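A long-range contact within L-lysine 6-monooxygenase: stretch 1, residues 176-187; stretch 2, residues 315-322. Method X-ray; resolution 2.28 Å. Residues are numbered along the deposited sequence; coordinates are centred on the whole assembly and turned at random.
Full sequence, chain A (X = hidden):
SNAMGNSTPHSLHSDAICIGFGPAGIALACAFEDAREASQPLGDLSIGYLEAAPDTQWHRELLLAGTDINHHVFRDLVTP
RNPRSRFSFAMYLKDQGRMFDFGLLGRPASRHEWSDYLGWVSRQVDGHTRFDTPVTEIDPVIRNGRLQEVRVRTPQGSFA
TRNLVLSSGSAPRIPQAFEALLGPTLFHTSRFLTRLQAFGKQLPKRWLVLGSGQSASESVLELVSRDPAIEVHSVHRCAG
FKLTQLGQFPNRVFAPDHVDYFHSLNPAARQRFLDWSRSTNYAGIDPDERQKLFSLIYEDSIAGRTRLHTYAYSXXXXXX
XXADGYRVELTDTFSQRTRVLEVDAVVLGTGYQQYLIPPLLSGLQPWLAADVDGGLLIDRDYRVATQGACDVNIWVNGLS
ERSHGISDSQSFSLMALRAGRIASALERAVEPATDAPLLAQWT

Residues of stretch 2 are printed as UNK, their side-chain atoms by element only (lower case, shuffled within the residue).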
# COMPACT_ATOMS: atom_id res chain seq x y z
N GLN A 176 5.32 -16.22 -39.30
CA GLN A 176 5.37 -17.30 -40.31
C GLN A 176 5.84 -18.66 -39.76
O GLN A 176 5.23 -19.70 -40.07
CB GLN A 176 6.26 -16.86 -41.49
CG GLN A 176 6.77 -17.98 -42.41
CD GLN A 176 5.66 -18.66 -43.22
OE1 GLN A 176 4.88 -19.45 -42.69
NE2 GLN A 176 5.61 -18.36 -44.52
N ALA A 177 6.91 -18.67 -38.96
CA ALA A 177 7.46 -19.91 -38.40
C ALA A 177 6.41 -20.78 -37.67
O ALA A 177 6.59 -22.00 -37.54
CB ALA A 177 8.62 -19.58 -37.46
N PHE A 178 5.34 -20.16 -37.19
CA PHE A 178 4.34 -20.86 -36.37
C PHE A 178 3.03 -21.21 -37.07
O PHE A 178 2.29 -22.04 -36.57
CB PHE A 178 4.00 -20.03 -35.14
CG PHE A 178 5.17 -19.73 -34.25
CD1 PHE A 178 5.68 -20.70 -33.41
CD2 PHE A 178 5.75 -18.47 -34.24
CE1 PHE A 178 6.75 -20.42 -32.58
CE2 PHE A 178 6.81 -18.18 -33.41
CZ PHE A 178 7.32 -19.15 -32.58
N GLU A 179 2.72 -20.58 -38.20
CA GLU A 179 1.39 -20.74 -38.83
C GLU A 179 0.96 -22.19 -39.05
O GLU A 179 -0.19 -22.55 -38.79
CB GLU A 179 1.28 -19.94 -40.12
CG GLU A 179 0.61 -18.60 -39.89
CD GLU A 179 0.71 -17.63 -41.06
OE1 GLU A 179 0.73 -18.09 -42.24
OE2 GLU A 179 0.76 -16.40 -40.79
N ALA A 180 1.87 -23.03 -39.52
CA ALA A 180 1.55 -24.44 -39.78
C ALA A 180 1.31 -25.20 -38.49
O ALA A 180 0.70 -26.29 -38.49
CB ALA A 180 2.65 -25.11 -40.59
N LEU A 181 1.79 -24.64 -37.38
CA LEU A 181 1.78 -25.33 -36.09
C LEU A 181 0.56 -25.01 -35.23
O LEU A 181 0.25 -25.78 -34.31
CB LEU A 181 3.08 -25.05 -35.33
CG LEU A 181 4.37 -25.47 -36.04
CD1 LEU A 181 5.59 -25.09 -35.21
CD2 LEU A 181 4.38 -26.97 -36.33
N LEU A 182 -0.13 -23.91 -35.52
CA LEU A 182 -1.31 -23.53 -34.73
C LEU A 182 -2.22 -24.73 -34.51
O LEU A 182 -2.59 -25.41 -35.45
CB LEU A 182 -2.12 -22.41 -35.40
CG LEU A 182 -1.44 -21.04 -35.44
CD1 LEU A 182 -2.36 -19.99 -36.07
CD2 LEU A 182 -0.97 -20.61 -34.05
N GLY A 183 -2.55 -24.97 -33.25
CA GLY A 183 -3.31 -26.15 -32.87
C GLY A 183 -3.55 -26.23 -31.37
O GLY A 183 -3.29 -25.28 -30.63
N PRO A 184 -4.06 -27.38 -30.91
CA PRO A 184 -4.37 -27.56 -29.49
C PRO A 184 -3.18 -27.39 -28.53
O PRO A 184 -3.39 -27.07 -27.38
CB PRO A 184 -4.90 -29.00 -29.42
CG PRO A 184 -5.37 -29.31 -30.79
CD PRO A 184 -4.53 -28.50 -31.73
N THR A 185 -1.96 -27.65 -29.00
CA THR A 185 -0.77 -27.56 -28.17
C THR A 185 0.17 -26.38 -28.52
O THR A 185 1.20 -26.22 -27.89
CB THR A 185 0.07 -28.86 -28.20
OG1 THR A 185 0.47 -29.16 -29.54
CG2 THR A 185 -0.69 -30.04 -27.62
N LEU A 186 -0.19 -25.57 -29.50
CA LEU A 186 0.55 -24.35 -29.75
C LEU A 186 -0.47 -23.31 -30.17
O LEU A 186 -1.13 -23.47 -31.21
CB LEU A 186 1.61 -24.58 -30.82
CG LEU A 186 2.52 -23.37 -31.09
CD1 LEU A 186 3.90 -23.79 -31.58
CD2 LEU A 186 1.87 -22.42 -32.08
N PHE A 187 -0.64 -22.27 -29.36
CA PHE A 187 -1.72 -21.30 -29.64
C PHE A 187 -1.41 -19.90 -29.19
O PHE A 187 -0.49 -19.69 -28.41
CB PHE A 187 -3.04 -21.75 -29.01
CG PHE A 187 -2.90 -22.23 -27.59
CD1 PHE A 187 -3.06 -21.37 -26.54
CD2 PHE A 187 -2.64 -23.55 -27.33
CE1 PHE A 187 -2.96 -21.81 -25.24
CE2 PHE A 187 -2.53 -24.02 -26.03
CZ PHE A 187 -2.67 -23.14 -24.98
N UNK A 315 15.43 -15.09 -29.08
CA UNK A 315 14.42 -15.39 -30.06
C UNK A 315 14.38 -16.88 -30.29
O UNK A 315 15.33 -17.59 -29.97
c UNK A 315 14.65 -14.69 -31.43
c UNK A 315 14.53 -13.18 -31.30
c UNK A 315 15.99 -15.08 -32.03
N UNK A 316 13.26 -17.33 -30.82
CA UNK A 316 13.12 -18.70 -31.26
C UNK A 316 13.62 -18.72 -32.70
O UNK A 316 13.06 -18.05 -33.58
c UNK A 316 11.66 -19.16 -31.20
c UNK A 316 9.89 -19.83 -29.46
c UNK A 316 11.19 -19.10 -29.74
c UNK A 316 11.51 -20.57 -31.78
N UNK A 317 14.70 -19.46 -32.90
CA UNK A 317 15.41 -19.54 -34.16
C UNK A 317 15.08 -20.83 -34.94
O UNK A 317 15.38 -20.94 -36.11
c UNK A 317 16.91 -19.48 -33.87
o UNK A 317 17.30 -20.54 -33.01
N UNK A 318 14.51 -21.82 -34.25
CA UNK A 318 13.95 -23.02 -34.89
C UNK A 318 12.97 -23.73 -33.94
O UNK A 318 13.13 -23.68 -32.73
c UNK A 318 15.05 -23.98 -35.33
N UNK A 319 11.98 -24.39 -34.52
CA UNK A 319 11.00 -25.15 -33.75
C UNK A 319 10.45 -26.27 -34.62
O UNK A 319 10.19 -26.07 -35.80
c UNK A 319 8.76 -25.04 -32.56
c UNK A 319 9.25 -23.45 -34.41
c UNK A 319 9.86 -24.23 -33.26
c UNK A 319 7.83 -24.19 -31.73
N UNK A 320 10.27 -27.46 -34.05
CA UNK A 320 9.60 -28.52 -34.77
C UNK A 320 8.75 -29.35 -33.84
O UNK A 320 9.06 -29.50 -32.67
c UNK A 320 10.56 -29.40 -35.57
c UNK A 320 11.69 -30.05 -34.79
o UNK A 320 13.76 -30.60 -35.87
c UNK A 320 12.57 -30.95 -35.67
o UNK A 320 12.08 -32.01 -36.16
N UNK A 321 7.65 -29.84 -34.39
CA UNK A 321 6.73 -30.70 -33.69
C UNK A 321 7.21 -32.12 -33.92
O UNK A 321 7.30 -32.59 -35.04
c UNK A 321 4.08 -31.29 -32.13
c UNK A 321 4.22 -31.07 -33.46
n UNK A 321 3.05 -31.51 -34.04
c UNK A 321 5.33 -30.46 -34.26
n UNK A 321 2.84 -31.85 -31.94
c UNK A 321 2.24 -31.98 -33.11
N UNK A 322 7.57 -32.80 -32.84
CA UNK A 322 7.91 -34.20 -32.89
C UNK A 322 6.81 -35.01 -32.19
O UNK A 322 5.80 -34.48 -31.72
c UNK A 322 10.29 -33.45 -32.72
c UNK A 322 9.27 -34.44 -32.22
o UNK A 322 9.14 -34.26 -30.80

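Position 315 has three side-chain carbons, one bonded to CA and carrying the other two, and it lies out of reach of stretch 1. A fork at CB with two single-carbon arms is Val315.

Position 316 has four carbons, forked at the first, with one arm two carbons long. Its CB points toward stretch 1, and the terminal carbon of the long arm lies 4.1 Å from CZ of Phe178, at the edge of the ring. That is isoleucine, Ile316; the terminal carbon is CD1, placed there with chi1 m and chi2 t.

Position 317 has one carbon followed by one oxygen and makes no contact here. This is the hydroxymethyl of Ser317; its OG is hydrogen-bonded elsewhere in the structure.

Position 318 has a single carbon, its CB, which points away from stretch 1. It is therefore Ala318.

Position 319 again shows four carbons, forked at the first, one arm two carbons long. The terminal carbon of the long arm lies 4.0 Å from Phe178 CE1, near the plane of the ring, and also 4.0 Å from Leu186 CD1, while the single-carbon arm lies 4.1 Å from Leu181 CD1. The residue is Ile319, and these carbons are CD1 and CG2 respectively. Both arms lie against both Phe178 and Leu181. With 74 Å² covered, it is the most extensively covered residue of either stretch.

Position 320 has three carbons in a row, the third carrying two oxygens. Its CB points away and the residue stays exposed. Two carbons followed by a carboxylate carbon make a glutamate, Glu320.

Position 321 has one carbon leading to a five-membered ring of three carbons and two nitrogens. Its CB points toward stretch 1 and sits 4.2 Å from Leu181 CD2. A ring nitrogen is 4.3 Å from Thr185 OG1, too far for a hydrogen bond. The ring is the imidazole of His321, and that nitrogen is NE2.

Position 322 has one carbon carrying one oxygen and one carbon, and is out of reach of stretch 1; the branching identifies Thr322.

The contact is apolar packing, with no hydrogen bond across it and only 279 Å² buried in total. Along the strand, the CB atoms of Ile319 and His321 point toward stretch 1 and those of Ala318 and Glu320 away, as expected for an extended chain. On the other side, Phe178 and Leu181, three residues apart and linked by a backbone hydrogen bond from Leu181 N to Phe178 O (2.8 Å), both pack against Ile319. A type I turn from Gly183 to Leu186, with Gly183 N bonded to Leu186 O at 2.9 Å, then leads back to Leu186, which closes on the same isoleucine.

Stretch 2 (315-322) VISAIEHT
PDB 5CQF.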